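Local atomic coordinates of putative reductase (Peptoclostridium difficile, PDB entry 5J6C), a protein that binds flavin mononucleotide as a nitroreductase and probably uses it to reduce nitro compounds, perhaps including the antibiotic metronidazole. Residues R40-V45 and N99-I104; S138-V143 and C172-G177; I107-K112 and P165-V170. One frame throughout, in Å; residues are numbered along the deposited sequence.

Contact 1 (R40-V45 and N99-I104); sequences RKYKDV and NAPLAI. With FMN (flavin mononucleotide), chain C.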
# COMPACT_ATOMS: atom_id res chain seq x y z
N ARG A 40 -15.94 -11.41 0.79
CA ARG A 40 -15.52 -12.78 0.54
C ARG A 40 -16.67 -13.64 0.03
O ARG A 40 -16.50 -14.86 -0.11
CB ARG A 40 -14.93 -13.39 1.82
CG ARG A 40 -13.86 -12.50 2.51
CD ARG A 40 -13.27 -13.16 3.78
NE ARG A 40 -12.20 -12.35 4.36
CZ ARG A 40 -12.40 -11.23 5.06
NH1 ARG A 40 -13.63 -10.79 5.26
NH2 ARG A 40 -11.37 -10.56 5.55
N LYS A 41 -17.84 -13.05 -0.25
CA LYS A 41 -18.96 -13.77 -0.85
C LYS A 41 -19.51 -12.93 -2.00
O LYS A 41 -19.83 -11.75 -1.81
CB LYS A 41 -20.05 -14.05 0.20
CG LYS A 41 -21.22 -14.91 -0.30
CD LYS A 41 -22.25 -15.16 0.79
CE LYS A 41 -23.39 -16.05 0.29
NZ LYS A 41 -24.29 -16.47 1.40
N TYR A 42 -19.61 -13.54 -3.20
CA TYR A 42 -19.85 -12.79 -4.43
C TYR A 42 -21.05 -13.32 -5.21
O TYR A 42 -21.36 -14.52 -5.18
CB TYR A 42 -18.62 -12.82 -5.36
CG TYR A 42 -17.31 -12.52 -4.65
CD1 TYR A 42 -16.86 -11.21 -4.48
CD2 TYR A 42 -16.53 -13.56 -4.13
CE1 TYR A 42 -15.67 -10.94 -3.83
CE2 TYR A 42 -15.33 -13.29 -3.47
CZ TYR A 42 -14.91 -11.99 -3.32
OH TYR A 42 -13.73 -11.74 -2.67
N LYS A 43 -21.71 -12.42 -5.92
CA LYS A 43 -22.73 -12.83 -6.87
C LYS A 43 -22.08 -13.63 -8.00
O LYS A 43 -20.88 -13.54 -8.25
CB LYS A 43 -23.48 -11.62 -7.42
CG LYS A 43 -24.22 -10.86 -6.32
CD LYS A 43 -25.24 -9.88 -6.84
CE LYS A 43 -26.14 -9.42 -5.70
NZ LYS A 43 -26.67 -10.60 -4.93
N ASP A 44 -22.90 -14.45 -8.67
CA ASP A 44 -22.42 -15.33 -9.73
C ASP A 44 -22.44 -14.57 -11.05
O ASP A 44 -23.19 -14.87 -11.98
CB ASP A 44 -23.25 -16.61 -9.78
CG ASP A 44 -22.75 -17.61 -10.81
OD1 ASP A 44 -21.53 -17.65 -11.07
OD2 ASP A 44 -23.59 -18.35 -11.38
N VAL A 45 -21.59 -13.55 -11.12
CA VAL A 45 -21.62 -12.54 -12.17
C VAL A 45 -20.19 -12.22 -12.57
O VAL A 45 -19.36 -11.90 -11.71
CB VAL A 45 -22.35 -11.26 -11.70
CG1 VAL A 45 -22.18 -10.13 -12.70
CG2 VAL A 45 -23.83 -11.53 -11.49
N ASN A 99 -15.05 -19.21 -5.23
CA ASN A 99 -16.36 -18.69 -5.60
C ASN A 99 -16.31 -17.28 -6.16
O ASN A 99 -17.36 -16.66 -6.34
CB ASN A 99 -17.30 -18.72 -4.40
CG ASN A 99 -17.63 -20.12 -3.98
OD1 ASN A 99 -17.81 -21.00 -4.82
ND2 ASN A 99 -17.69 -20.35 -2.67
N ALA A 100 -15.14 -16.77 -6.41
CA ALA A 100 -14.97 -15.42 -6.92
C ALA A 100 -14.98 -15.45 -8.44
O ALA A 100 -14.56 -16.45 -9.04
CB ALA A 100 -13.66 -14.81 -6.42
N PRO A 101 -15.45 -14.38 -9.09
CA PRO A 101 -15.41 -14.34 -10.56
C PRO A 101 -14.07 -13.88 -11.11
O PRO A 101 -13.79 -14.12 -12.29
CB PRO A 101 -16.51 -13.34 -10.92
CG PRO A 101 -16.48 -12.36 -9.74
CD PRO A 101 -16.13 -13.20 -8.52
N LEU A 102 -13.25 -13.22 -10.29
CA LEU A 102 -12.05 -12.60 -10.79
C LEU A 102 -11.01 -12.57 -9.68
O LEU A 102 -11.35 -12.49 -8.50
CB LEU A 102 -12.35 -11.18 -11.29
CG LEU A 102 -11.18 -10.33 -11.76
CD1 LEU A 102 -10.49 -11.02 -12.93
CD2 LEU A 102 -11.66 -8.92 -12.15
N ALA A 103 -9.74 -12.65 -10.07
CA ALA A 103 -8.64 -12.47 -9.14
C ALA A 103 -7.51 -11.80 -9.90
O ALA A 103 -7.36 -11.98 -11.11
CB ALA A 103 -8.17 -13.80 -8.53
N ILE A 104 -6.74 -10.99 -9.18
CA ILE A 104 -5.48 -10.45 -9.68
C ILE A 104 -4.39 -10.86 -8.71
O ILE A 104 -4.41 -10.47 -7.53
CB ILE A 104 -5.52 -8.92 -9.82
CG1 ILE A 104 -6.66 -8.48 -10.74
CG2 ILE A 104 -4.17 -8.42 -10.35
CD1 ILE A 104 -6.76 -7.00 -10.85
N1 FMN C . -8.54 -11.47 4.48
C2 FMN C . -8.64 -12.84 4.29
O2 FMN C . -9.73 -13.39 4.33
N3 FMN C . -7.52 -13.61 4.07
C4 FMN C . -6.27 -13.02 4.04
O4 FMN C . -5.26 -13.69 3.84
C4A FMN C . -6.16 -11.66 4.24
N5 FMN C . -4.90 -11.09 4.20
C5A FMN C . -4.77 -9.74 4.36
C6 FMN C . -3.50 -9.19 4.32
C7 FMN C . -3.34 -7.84 4.48
C7M FMN C . -1.97 -7.24 4.42
C8 FMN C . -4.45 -7.04 4.68
C8M FMN C . -4.26 -5.57 4.84
C9 FMN C . -5.72 -7.58 4.73
C9A FMN C . -5.88 -8.95 4.57
N10 FMN C . -7.15 -9.52 4.62
C10 FMN C . -7.29 -10.88 4.45
C1' FMN C . -8.36 -8.66 4.84
C2' FMN C . -8.51 -8.26 6.32
O2' FMN C . -9.09 -9.32 7.06
C3' FMN C . -9.34 -6.98 6.43
O3' FMN C . -8.79 -6.00 5.59
C4' FMN C . -9.37 -6.44 7.86
O4' FMN C . -9.97 -7.40 8.71
C5' FMN C . -10.15 -5.12 7.93
O5' FMN C . -11.49 -5.39 7.57
P FMN C . -12.15 -4.68 6.29
O1P FMN C . -11.19 -4.79 5.12
O2P FMN C . -13.46 -5.34 5.92
O3P FMN C . -12.35 -3.23 6.64
O HOH W 1 -19.25 -16.20 -3.46
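Asn99 meets Tyr42 through its backbone: its carbonyl O lies obliquely to the phenol ring and is weakly bridged to Tyr42 N by water 1, which accepts from that N at 2.7 Å. Next comes Ala100, whose CB rests 3.7 Å from Tyr42 CE2; a methyl suits this place because the broad ring presses almost onto the backbone. The ring is sent there by chi1 of -47°, with CG anti to the carbonyl carbon. Pro101 then crosses the tyrosine at about a right angle, its CD 4.0 Å from Tyr42 CB, while its CB packs 3.3 Å from Val45 O. Proline offers these neighbours only carbon and has no N-H to satisfy. The Tyr42 hydroxyl finds its partner in Ser175 of strand 168-177. Two residues before it, Arg40 turns to the flavin: NE donates to FMN O2 at 2.7 Å (166°) and NH2 to FMN N1 at 3.2 Å, a pair of bonds that would probably favour negative charge at N1 and O2 of the reduced flavin. From Leu102 onward the chain becomes strand 102-109, paired with strand 168-177, and Leu102 packs on helix 49-60; residues 40-45 lie in the loop between helix 30-34 and helix 49-60.

Contact 2 (S138-V143 and C172-G177); sequences SCWIQV and CIISIG. With FMN (flavin mononucleotide), chain C.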
# COMPACT_ATOMS: atom_id res chain seq x y z
N SER A 138 -13.87 -6.59 -2.84
CA SER A 138 -12.62 -7.31 -3.01
C SER A 138 -12.08 -7.74 -1.66
O SER A 138 -12.53 -7.28 -0.60
CB SER A 138 -11.58 -6.47 -3.79
OG SER A 138 -11.03 -5.44 -2.99
N CYS A 139 -11.10 -8.65 -1.69
CA CYS A 139 -10.44 -9.09 -0.47
C CYS A 139 -9.00 -9.46 -0.78
O CYS A 139 -8.73 -10.15 -1.77
CB CYS A 139 -11.15 -10.27 0.17
SG CYS A 139 -10.54 -10.51 1.85
N TRP A 140 -8.09 -8.99 0.06
CA TRP A 140 -6.68 -9.31 -0.06
C TRP A 140 -6.44 -10.70 0.52
O TRP A 140 -6.93 -11.02 1.61
CB TRP A 140 -5.88 -8.23 0.68
CG TRP A 140 -4.37 -8.34 0.80
CD1 TRP A 140 -3.65 -9.40 1.28
CD2 TRP A 140 -3.42 -7.29 0.53
NE1 TRP A 140 -2.30 -9.08 1.30
CE2 TRP A 140 -2.14 -7.80 0.83
CE3 TRP A 140 -3.52 -5.99 0.03
CZ2 TRP A 140 -0.97 -7.04 0.67
CZ3 TRP A 140 -2.37 -5.23 -0.14
CH2 TRP A 140 -1.10 -5.77 0.18
N ILE A 141 -5.71 -11.53 -0.22
CA ILE A 141 -5.31 -12.85 0.26
C ILE A 141 -3.79 -12.81 0.41
O ILE A 141 -3.07 -12.73 -0.60
CB ILE A 141 -5.75 -13.96 -0.70
CG1 ILE A 141 -7.28 -13.97 -0.82
CG2 ILE A 141 -5.23 -15.32 -0.23
CD1 ILE A 141 -7.77 -14.91 -1.86
N GLN A 142 -3.30 -12.85 1.65
CA GLN A 142 -1.87 -12.75 1.91
C GLN A 142 -1.15 -14.00 1.41
O GLN A 142 -1.57 -15.12 1.70
CB GLN A 142 -1.63 -12.56 3.41
CG GLN A 142 -0.19 -12.33 3.80
CD GLN A 142 0.40 -11.05 3.20
OE1 GLN A 142 -0.32 -10.08 2.96
NE2 GLN A 142 1.71 -11.05 2.96
N VAL A 143 -0.03 -13.81 0.68
CA VAL A 143 0.80 -14.90 0.19
C VAL A 143 2.20 -14.86 0.79
O VAL A 143 2.69 -15.86 1.32
CB VAL A 143 0.88 -14.89 -1.36
CG1 VAL A 143 1.86 -15.97 -1.85
CG2 VAL A 143 -0.52 -15.12 -1.94
N CYS A 172 0.43 -11.25 -2.95
CA CYS A 172 -0.94 -11.45 -2.50
C CYS A 172 -1.81 -11.70 -3.72
O CYS A 172 -1.40 -11.42 -4.85
CB CYS A 172 -1.46 -10.23 -1.73
SG CYS A 172 -1.53 -8.72 -2.76
N ILE A 173 -2.99 -12.25 -3.47
CA ILE A 173 -4.05 -12.34 -4.47
C ILE A 173 -5.18 -11.40 -4.07
O ILE A 173 -5.58 -11.37 -2.90
CB ILE A 173 -4.58 -13.78 -4.60
CG1 ILE A 173 -3.42 -14.78 -4.65
CG2 ILE A 173 -5.46 -13.91 -5.84
CD1 ILE A 173 -3.87 -16.17 -4.98
N ILE A 174 -5.69 -10.63 -5.03
CA ILE A 174 -6.88 -9.82 -4.81
C ILE A 174 -8.04 -10.51 -5.52
O ILE A 174 -8.04 -10.61 -6.75
CB ILE A 174 -6.73 -8.37 -5.31
CG1 ILE A 174 -5.48 -7.70 -4.73
CG2 ILE A 174 -7.97 -7.56 -4.94
CD1 ILE A 174 -5.57 -7.44 -3.24
N SER A 175 -9.01 -11.01 -4.76
CA SER A 175 -10.24 -11.53 -5.34
C SER A 175 -11.24 -10.39 -5.49
O SER A 175 -11.34 -9.54 -4.61
CB SER A 175 -10.85 -12.63 -4.47
OG SER A 175 -11.40 -12.07 -3.30
N ILE A 176 -11.94 -10.37 -6.62
CA ILE A 176 -12.76 -9.23 -7.03
C ILE A 176 -14.10 -9.75 -7.55
O ILE A 176 -14.16 -10.81 -8.18
CB ILE A 176 -12.04 -8.39 -8.12
CG1 ILE A 176 -10.65 -7.95 -7.63
CG2 ILE A 176 -12.90 -7.19 -8.57
CD1 ILE A 176 -9.84 -7.21 -8.68
N GLY A 177 -15.17 -9.02 -7.28
CA GLY A 177 -16.47 -9.38 -7.81
C GLY A 177 -17.55 -8.56 -7.15
O GLY A 177 -17.29 -7.74 -6.25
N1 FMN C . -8.54 -11.47 4.48
C2 FMN C . -8.64 -12.84 4.29
O2 FMN C . -9.73 -13.39 4.33
N3 FMN C . -7.52 -13.61 4.07
C4 FMN C . -6.27 -13.02 4.04
O4 FMN C . -5.26 -13.69 3.84
C4A FMN C . -6.16 -11.66 4.24
N5 FMN C . -4.90 -11.09 4.20
C5A FMN C . -4.77 -9.74 4.36
C6 FMN C . -3.50 -9.19 4.32
C7 FMN C . -3.34 -7.84 4.48
C7M FMN C . -1.97 -7.24 4.42
C8 FMN C . -4.45 -7.04 4.68
C8M FMN C . -4.26 -5.57 4.84
C9 FMN C . -5.72 -7.58 4.73
C9A FMN C . -5.88 -8.95 4.57
N10 FMN C . -7.15 -9.52 4.62
C10 FMN C . -7.29 -10.88 4.45
C1' FMN C . -8.36 -8.66 4.84
C2' FMN C . -8.51 -8.26 6.32
O2' FMN C . -9.09 -9.32 7.06
C3' FMN C . -9.34 -6.98 6.43
O3' FMN C . -8.79 -6.00 5.59
C4' FMN C . -9.37 -6.44 7.86
O4' FMN C . -9.97 -7.40 8.71
C5' FMN C . -10.15 -5.12 7.93
O5' FMN C . -11.49 -5.39 7.57
P FMN C . -12.15 -4.68 6.29
O1P FMN C . -11.19 -4.79 5.12
O2P FMN C . -13.46 -5.34 5.92
O3P FMN C . -12.35 -3.23 6.64
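The indole of Trp140 is sandwiched between Cys172 on one face and the flavin on the other. Cys172 SG stands 3.9 Å from the centroid of the six-membered ring, a sulfur-aromatic contact over the face, and its CB makes a CH-pi contact with the five-membered ring. Cysteine fits because it is small, and chi1 of 63°, with SG between the backbone N and the carbonyl carbon, lays the polarisable sulfur on the indole. Across the opposite face lies the dimethylbenzene end of FMN, C7M offset toward the rim and the flavin plane tilted about 30° from the indole. Ile174 CD1 comes in obliquely, 4.0 Å from Trp140 CB.

All this is built on an antiparallel pair of strands in the central sheet of the nitroreductase fold. Cys139 with Ser175 and Ile141 with Ile173 are hydrogen-bonded pairs, the shortest bond being Ile141 N to Ile173 O at 2.7 Å. Ser138, Trp140 and Gln142 share a face with Cys172, Ile174 and Ile176, where Trp140, Cys172 and Ile174 pack on helix 116-133. On the other face Ile141 and Ile173 meet CB to CB at 4.1 Å, and Val143 CG2 extends this apolar patch to Ile173 CG1; branched side chains suit such extended, buried backbone.

Strand 137-142 also contacts the cofactor. Gln142 N donates to FMN O4 at 3.1 Å (164°), and Cys139 SG packs 3.4 Å from FMN N1. Ile122 of the second subunit packs on Trp140, placing the flavin site close to the dimer interface. The side chain of Gln142, bent at chi2, has NE2 hydrogen-bonded to Arg144 O and to Glu118 of the second subunit, while OE1 accepts from Trp140 NE1 at 2.8 Å, tilted from the ring plane; with the packing on both faces, this restrains the indole's rotation.

Contact 3 (I107-K112 and P165-V170); sequences IADKEK and PSKYSV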
# COMPACT_ATOMS: atom_id res chain seq x y z
N ILE A 107 2.57 -10.07 -8.33
CA ILE A 107 3.92 -10.61 -8.20
C ILE A 107 4.90 -9.47 -8.41
O ILE A 107 4.55 -8.40 -8.91
CB ILE A 107 4.19 -11.76 -9.20
CG1 ILE A 107 4.25 -11.21 -10.63
CG2 ILE A 107 3.16 -12.87 -9.04
CD1 ILE A 107 4.62 -12.26 -11.69
N ALA A 108 6.15 -9.70 -8.02
CA ALA A 108 7.16 -8.67 -8.13
C ALA A 108 8.51 -9.31 -8.42
O ALA A 108 8.84 -10.37 -7.88
CB ALA A 108 7.25 -7.83 -6.86
N ASP A 109 9.27 -8.67 -9.30
CA ASP A 109 10.64 -9.07 -9.60
C ASP A 109 11.51 -8.73 -8.40
O ASP A 109 11.90 -7.57 -8.21
CB ASP A 109 11.11 -8.39 -10.88
CG ASP A 109 12.52 -8.79 -11.29
OD1 ASP A 109 12.98 -8.23 -12.31
OD2 ASP A 109 13.18 -9.62 -10.62
N LYS A 110 11.81 -9.73 -7.56
CA LYS A 110 12.50 -9.46 -6.30
C LYS A 110 13.99 -9.19 -6.46
O LYS A 110 14.64 -8.77 -5.49
CB LYS A 110 12.27 -10.60 -5.30
CG LYS A 110 12.87 -11.96 -5.66
CD LYS A 110 12.44 -13.04 -4.66
CE LYS A 110 13.28 -14.31 -4.76
NZ LYS A 110 12.94 -15.18 -5.93
N GLU A 111 14.56 -9.39 -7.65
CA GLU A 111 15.92 -8.95 -7.91
C GLU A 111 15.99 -7.48 -8.34
O GLU A 111 17.09 -6.91 -8.33
CB GLU A 111 16.57 -9.79 -9.01
CG GLU A 111 16.52 -11.28 -8.80
CD GLU A 111 16.80 -12.03 -10.09
OE1 GLU A 111 16.81 -11.38 -11.16
OE2 GLU A 111 17.00 -13.27 -10.03
N LYS A 112 14.87 -6.89 -8.74
CA LYS A 112 14.87 -5.50 -9.20
C LYS A 112 15.05 -4.52 -8.04
O LYS A 112 15.66 -3.46 -8.20
CB LYS A 112 13.58 -5.17 -9.95
CG LYS A 112 13.61 -5.33 -11.48
CD LYS A 112 12.49 -4.49 -12.13
CE LYS A 112 12.28 -4.81 -13.61
NZ LYS A 112 11.65 -6.14 -13.83
N PRO A 165 8.23 -17.57 -13.25
CA PRO A 165 9.66 -17.83 -13.05
C PRO A 165 10.09 -17.48 -11.63
O PRO A 165 9.45 -16.70 -10.92
CB PRO A 165 10.33 -16.91 -14.08
CG PRO A 165 9.27 -16.60 -15.07
CD PRO A 165 7.98 -16.58 -14.31
N SER A 166 11.22 -18.07 -11.23
CA SER A 166 11.66 -18.02 -9.84
C SER A 166 12.17 -16.65 -9.41
O SER A 166 12.24 -16.39 -8.21
CB SER A 166 12.76 -19.05 -9.61
OG SER A 166 13.75 -18.89 -10.60
N LYS A 167 12.57 -15.79 -10.34
CA LYS A 167 13.02 -14.47 -9.90
C LYS A 167 11.88 -13.65 -9.31
O LYS A 167 12.15 -12.64 -8.65
CB LYS A 167 13.68 -13.70 -11.05
CG LYS A 167 12.77 -13.34 -12.21
CD LYS A 167 13.52 -12.43 -13.20
CE LYS A 167 12.62 -11.98 -14.33
NZ LYS A 167 13.15 -10.74 -14.95
N TYR A 168 10.63 -14.06 -9.53
CA TYR A 168 9.46 -13.38 -9.01
C TYR A 168 9.04 -13.97 -7.67
O TYR A 168 9.18 -15.17 -7.42
CB TYR A 168 8.29 -13.48 -9.99
CG TYR A 168 8.57 -12.83 -11.32
CD1 TYR A 168 8.50 -11.45 -11.45
CD2 TYR A 168 8.92 -13.58 -12.43
CE1 TYR A 168 8.76 -10.84 -12.66
CE2 TYR A 168 9.17 -12.98 -13.64
CZ TYR A 168 9.09 -11.61 -13.75
OH TYR A 168 9.34 -11.00 -14.94
N SER A 169 8.48 -13.11 -6.83
CA SER A 169 7.83 -13.51 -5.59
C SER A 169 6.37 -13.07 -5.63
O SER A 169 6.03 -12.03 -6.19
CB SER A 169 8.55 -12.89 -4.39
OG SER A 169 7.98 -13.36 -3.18
N VAL A 170 5.49 -13.87 -5.00
CA VAL A 170 4.06 -13.58 -4.98
C VAL A 170 3.73 -12.84 -3.69
O VAL A 170 4.01 -13.33 -2.59
CB VAL A 170 3.21 -14.86 -5.10
CG1 VAL A 170 1.73 -14.49 -5.17
CG2 VAL A 170 3.62 -15.66 -6.32
O HOH W 2 9.93 -16.24 -4.63
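The carboxylate of Asp109 is gripped by three groups. Asp109 OD1 receives Lys112 NZ on its anti lone pair, in a salt bridge of 2.9 Å, and Lys167 NZ reaches the same oxygen from the other segment in a long salt bridge of 3.6 Å. The second oxygen, OD2, accepts from Glu111 N at 3.3 Å, met from above the carboxylate plane; this bond to the residue two places on makes an Asx turn. Aspartate suits the end of strand 107-109, since its short side chain, with CG anti to the backbone N (chi1 -178°), can reach forward to the N-H two residues on and out to the lysines.

Across from it, residues 165-168 form a type I beta turn leading into strand 168-170. The two strands are antiparallel, and Ala108 and Ser169 exchange both backbone bonds at 3.0 Å. One further bond, Lys110 N to Lys167 O, continues the pairing past the strand end.

Beside these bonds, Ile107 CD1 lies over the face of the Tyr168 ring, 4.3 Å from its centroid in a CH-pi contact, and Ile107 CG2 touches Val170 CG2. Asp109 CB packs on Tyr168 CE1 at 3.8 Å. Phe201 of the second subunit meets the Tyr168 ring with planes at about 50°, so the tyrosine ring lies at the subunit interface as well as beside the sheet pairing.

Long, flexible chains suit the solvent-exposed side. Lys110 lays its CD 3.9 Å from Ser169 CB, and water 2, held weakly by its NZ, donates to Tyr168 O. Glu111 crosses Lys167 at about a right angle, its carboxylate against CB. With two lysines sharing one carboxylate, Asp109 would be expected to stay ionised, holding the strand end firmly to its own turn and, more loosely, to Lys167.

In the fold
From the N terminus, the loop after helix 30-34 meets the start of strand 102-109 in contact 1, closing a loop that includes helix 49-60 and strand 71-76. The same strand runs on to contact 3, where its far end pairs with the start of strand 168-177 and closes the long loop from 112 to 165, holding helices 116-133 and 154-162 and strand 137-142. Contact 2 closes the loop from 143 to 172, with helix 154-162, so contacts 2 and 3 cross, while contact 1 closes before either opens. Contacts 1 and 2 adjoin across strand 168-177 and share the flavin; contact 3 lies about 26 Å from contact 1, centre to centre. Contacts 2 and 3 reach the second subunit.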